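Local coordinates for protein putative aldehyde dehydrogenase AldY (Bacillus subtilis, PDB 4DNG) that probably oxidises aldehydes to carboxylates with NAD(+) and may help protect the cell against stress from ethanol and related compounds, at residues A[3-15]-A[184-196]. Numbering follows the deposited sequence.
Sequences FETLNKSFINGKW and ISGGTIIAKAFEH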
# COMPACT_ATOMS: atom_id res chain seq x y z
N PHE A 3 -12.50 -29.60 21.70
CA PHE A 3 -11.69 -28.66 20.92
C PHE A 3 -10.32 -28.36 21.57
O PHE A 3 -9.40 -27.87 20.90
CB PHE A 3 -12.46 -27.36 20.60
CG PHE A 3 -13.38 -27.47 19.40
CD1 PHE A 3 -12.93 -28.01 18.19
CD2 PHE A 3 -14.69 -27.00 19.46
CE1 PHE A 3 -13.77 -28.11 17.09
CE2 PHE A 3 -15.53 -27.09 18.36
CZ PHE A 3 -15.08 -27.65 17.18
N GLU A 4 -10.19 -28.67 22.86
CA GLU A 4 -8.90 -28.61 23.54
C GLU A 4 -7.89 -29.67 23.03
O GLU A 4 -6.71 -29.62 23.35
CB GLU A 4 -9.07 -28.71 25.07
CG GLU A 4 -9.78 -29.96 25.58
CD GLU A 4 -11.20 -29.67 26.04
OE1 GLU A 4 -12.15 -30.02 25.30
OE2 GLU A 4 -11.37 -29.09 27.13
N THR A 5 -8.36 -30.63 22.22
CA THR A 5 -7.44 -31.58 21.57
C THR A 5 -6.55 -30.85 20.55
O THR A 5 -5.46 -31.33 20.21
CB THR A 5 -8.20 -32.76 20.92
OG1 THR A 5 -7.34 -33.90 20.85
CG2 THR A 5 -8.69 -32.43 19.51
N LEU A 6 -7.01 -29.69 20.09
CA LEU A 6 -6.39 -28.94 19.01
C LEU A 6 -5.43 -27.90 19.58
O LEU A 6 -5.67 -26.69 19.51
CB LEU A 6 -7.47 -28.24 18.18
CG LEU A 6 -8.69 -28.93 17.54
CD1 LEU A 6 -9.35 -27.96 16.55
CD2 LEU A 6 -8.38 -30.27 16.87
N ASN A 7 -4.34 -28.38 20.14
CA ASN A 7 -3.37 -27.51 20.79
C ASN A 7 -2.03 -27.47 20.04
O ASN A 7 -1.00 -27.06 20.58
CB ASN A 7 -3.18 -27.95 22.24
CG ASN A 7 -2.97 -29.44 22.37
OD1 ASN A 7 -2.66 -30.12 21.39
ND2 ASN A 7 -3.15 -29.97 23.57
N LYS A 8 -2.07 -27.87 18.77
CA LYS A 8 -0.88 -27.94 17.95
C LYS A 8 -0.92 -26.94 16.80
O LYS A 8 -1.97 -26.39 16.47
CB LYS A 8 -0.69 -29.36 17.40
CG LYS A 8 -1.06 -30.45 18.39
CD LYS A 8 -0.04 -31.58 18.39
CE LYS A 8 -0.05 -32.30 19.73
NZ LYS A 8 1.10 -33.25 19.83
N SER A 9 0.24 -26.70 16.19
CA SER A 9 0.30 -25.97 14.95
C SER A 9 -0.25 -26.87 13.92
O SER A 9 -0.24 -28.09 14.10
CB SER A 9 1.74 -25.65 14.59
OG SER A 9 2.29 -24.76 15.53
N PHE A 10 -0.75 -26.28 12.84
CA PHE A 10 -1.15 -27.06 11.69
C PHE A 10 -0.23 -26.58 10.59
O PHE A 10 -0.42 -25.49 10.06
CB PHE A 10 -2.62 -26.85 11.35
CG PHE A 10 -3.15 -27.74 10.26
CD1 PHE A 10 -3.59 -29.02 10.52
CD2 PHE A 10 -3.24 -27.28 8.95
CE1 PHE A 10 -4.09 -29.85 9.50
CE2 PHE A 10 -3.74 -28.09 7.93
CZ PHE A 10 -4.17 -29.38 8.20
N ILE A 11 0.78 -27.41 10.29
CA ILE A 11 1.76 -27.16 9.24
C ILE A 11 1.69 -28.28 8.19
O ILE A 11 1.58 -29.46 8.53
CB ILE A 11 3.19 -26.98 9.83
CG1 ILE A 11 3.19 -25.85 10.89
CG2 ILE A 11 4.18 -26.62 8.74
CD1 ILE A 11 4.36 -25.84 11.87
N ASN A 12 1.71 -27.88 6.92
CA ASN A 12 1.74 -28.79 5.77
C ASN A 12 0.78 -29.95 5.89
O ASN A 12 1.10 -31.09 5.55
CB ASN A 12 3.17 -29.31 5.52
CG ASN A 12 3.38 -29.86 4.10
OD1 ASN A 12 2.69 -29.48 3.15
ND2 ASN A 12 4.34 -30.76 3.97
N GLY A 13 -0.41 -29.67 6.41
CA GLY A 13 -1.46 -30.67 6.47
C GLY A 13 -1.36 -31.54 7.69
O GLY A 13 -2.08 -32.54 7.78
N LYS A 14 -0.48 -31.18 8.64
CA LYS A 14 -0.28 -31.99 9.85
C LYS A 14 -0.32 -31.21 11.15
O LYS A 14 0.15 -30.06 11.23
CB LYS A 14 1.07 -32.72 9.82
CG LYS A 14 1.45 -33.43 8.53
CD LYS A 14 0.80 -34.80 8.45
CE LYS A 14 1.64 -35.71 7.57
NZ LYS A 14 1.22 -37.13 7.73
N TRP A 15 -0.85 -31.86 12.18
CA TRP A 15 -0.77 -31.35 13.55
C TRP A 15 0.61 -31.61 14.05
O TRP A 15 1.05 -32.75 14.13
CB TRP A 15 -1.85 -31.97 14.44
CG TRP A 15 -3.20 -31.64 13.87
CD1 TRP A 15 -3.99 -32.41 13.01
CD2 TRP A 15 -3.91 -30.36 14.00
NE1 TRP A 15 -5.12 -31.72 12.63
CE2 TRP A 15 -5.15 -30.50 13.21
CE3 TRP A 15 -3.69 -29.18 14.71
CZ2 TRP A 15 -6.09 -29.48 13.14
CZ3 TRP A 15 -4.64 -28.16 14.63
CH2 TRP A 15 -5.81 -28.31 13.87
N ILE A 184 -6.96 -21.35 19.91
CA ILE A 184 -7.97 -22.32 19.51
C ILE A 184 -9.01 -21.63 18.63
O ILE A 184 -9.30 -22.10 17.54
CB ILE A 184 -8.62 -23.04 20.71
CG1 ILE A 184 -7.58 -23.92 21.40
CG2 ILE A 184 -9.72 -23.97 20.24
CD1 ILE A 184 -7.87 -24.17 22.86
N SER A 185 -9.53 -20.50 19.09
CA SER A 185 -10.55 -19.80 18.33
C SER A 185 -9.94 -18.94 17.25
O SER A 185 -10.55 -18.74 16.22
CB SER A 185 -11.45 -18.97 19.23
OG SER A 185 -10.70 -18.42 20.26
N GLY A 186 -8.72 -18.46 17.48
CA GLY A 186 -8.03 -17.67 16.47
C GLY A 186 -7.22 -18.48 15.45
O GLY A 186 -6.71 -17.91 14.49
N GLY A 187 -7.09 -19.78 15.64
CA GLY A 187 -6.27 -20.59 14.72
C GLY A 187 -6.69 -22.03 14.51
O GLY A 187 -7.01 -22.43 13.39
N THR A 188 -6.70 -22.82 15.57
CA THR A 188 -6.79 -24.28 15.37
C THR A 188 -8.15 -24.75 14.83
O THR A 188 -8.20 -25.65 13.98
CB THR A 188 -6.41 -25.08 16.63
OG1 THR A 188 -7.20 -24.63 17.74
CG2 THR A 188 -4.94 -24.90 16.95
N ILE A 189 -9.23 -24.14 15.32
CA ILE A 189 -10.58 -24.46 14.87
C ILE A 189 -10.69 -24.17 13.37
O ILE A 189 -11.25 -24.98 12.61
CB ILE A 189 -11.66 -23.70 15.66
CG1 ILE A 189 -11.77 -24.26 17.07
CG2 ILE A 189 -13.02 -23.81 14.99
CD1 ILE A 189 -12.56 -23.36 17.99
N ILE A 190 -10.13 -23.04 12.96
CA ILE A 190 -10.13 -22.63 11.56
C ILE A 190 -9.34 -23.66 10.74
O ILE A 190 -9.83 -24.13 9.71
CB ILE A 190 -9.56 -21.21 11.38
CG1 ILE A 190 -10.63 -20.19 11.71
CG2 ILE A 190 -9.10 -20.99 9.95
CD1 ILE A 190 -10.10 -18.81 12.04
N ALA A 191 -8.15 -24.02 11.22
CA ALA A 191 -7.37 -25.09 10.57
C ALA A 191 -8.16 -26.40 10.47
O ALA A 191 -8.19 -27.05 9.42
CB ALA A 191 -6.05 -25.32 11.27
N LYS A 192 -8.84 -26.76 11.55
CA LYS A 192 -9.66 -27.98 11.50
C LYS A 192 -10.75 -27.90 10.41
O LYS A 192 -11.03 -28.88 9.71
CB LYS A 192 -10.26 -28.27 12.88
CG LYS A 192 -11.04 -29.57 12.96
CD LYS A 192 -10.19 -30.78 13.31
CE LYS A 192 -10.96 -32.09 13.06
NZ LYS A 192 -12.29 -32.21 13.74
N ALA A 193 -11.36 -26.73 10.28
CA ALA A 193 -12.40 -26.51 9.30
C ALA A 193 -11.89 -26.69 7.88
O ALA A 193 -12.57 -27.32 7.06
CB ALA A 193 -12.98 -25.11 9.47
N PHE A 194 -10.71 -26.17 7.58
CA PHE A 194 -10.20 -26.22 6.23
C PHE A 194 -9.66 -27.60 5.90
O PHE A 194 -9.73 -28.06 4.75
CB PHE A 194 -9.19 -25.11 5.97
CG PHE A 194 -9.83 -23.80 5.63
CD1 PHE A 194 -10.33 -23.56 4.36
CD2 PHE A 194 -9.98 -22.81 6.61
CE1 PHE A 194 -10.94 -22.35 4.05
CE2 PHE A 194 -10.58 -21.60 6.31
CZ PHE A 194 -11.06 -21.37 5.03
N GLU A 195 -9.14 -28.26 6.93
CA GLU A 195 -8.71 -29.63 6.79
C GLU A 195 -9.93 -30.48 6.46
O GLU A 195 -9.93 -31.28 5.51
CB GLU A 195 -8.01 -30.13 8.06
CG GLU A 195 -8.09 -31.65 8.22
CD GLU A 195 -7.28 -32.18 9.36
OE1 GLU A 195 -7.52 -31.73 10.50
OE2 GLU A 195 -6.41 -33.05 9.13
N HIS A 196 -11.00 -30.30 7.24
CA HIS A 196 -12.24 -31.02 6.99
C HIS A 196 -12.64 -30.85 5.54
O HIS A 196 -13.21 -31.74 4.93
CB HIS A 196 -13.32 -30.50 7.92
CG HIS A 196 -14.66 -31.12 7.71
ND1 HIS A 196 -15.00 -32.32 8.23
CD2 HIS A 196 -15.77 -30.67 6.99
CE1 HIS A 196 -16.26 -32.61 7.88
NE2 HIS A 196 -16.73 -31.60 7.12
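The N-terminal β-hairpin of the aldehyde dehydrogenase fold, strands 9-11 and 14-16, lies with its lead-in residues along helix 183-196, and Leu6, Phe10 and Trp15 meet Thr188, Ala191 and Glu195. Leu6, at the centre of an inverse gamma turn, presents its carbonyl to the helix: Thr188 OG1 donates to Leu6 O at 3.1 Å, the donor tilted 17° from the carbonyl plane. Thr188 holds the hydroxyl between its backbone N and carbonyl carbon, which points OG1 at Leu6 O, and Thr188 CG2 lies 3.4 Å from Lys8 O. Further along the Leu6 side chain, CD1 rests 3.8 Å from Lys192 CB; the end of this lysine turns elsewhere, to a hydrogen bond with Tyr78. Phe3 reaches the same helix with its ring, over one face of which Ile189 CG1 makes a CH-pi contact, and helix 83-94 adds Ile86 and Met89 to the surroundings of Phe3. On the hairpin, Phe10 CB packs 3.8 Å from Ala191 CB, and its ring tip CZ reaches Glu195 CB. Phe10 CD1 also lies over the centre of the Trp15 ring, which turns its edge to the helix. From that edge Trp15 NE1 gives a hydrogen bond to Glu195 OE1 (3.2 Å, 151° at the hydrogen); the oxygen lies near the indole plane, while NE1 comes on the syn side from somewhat out of the carboxylate plane. Glu195 reaches it because CG is anti to the backbone N (chi1 154°) and the chain beyond is extended. A type I' turn from Ile11 to Lys14 closes the hairpin with a two-residue loop (a 2:2 hairpin), which packs against a helix of the Rossmann-like NAD-binding domain.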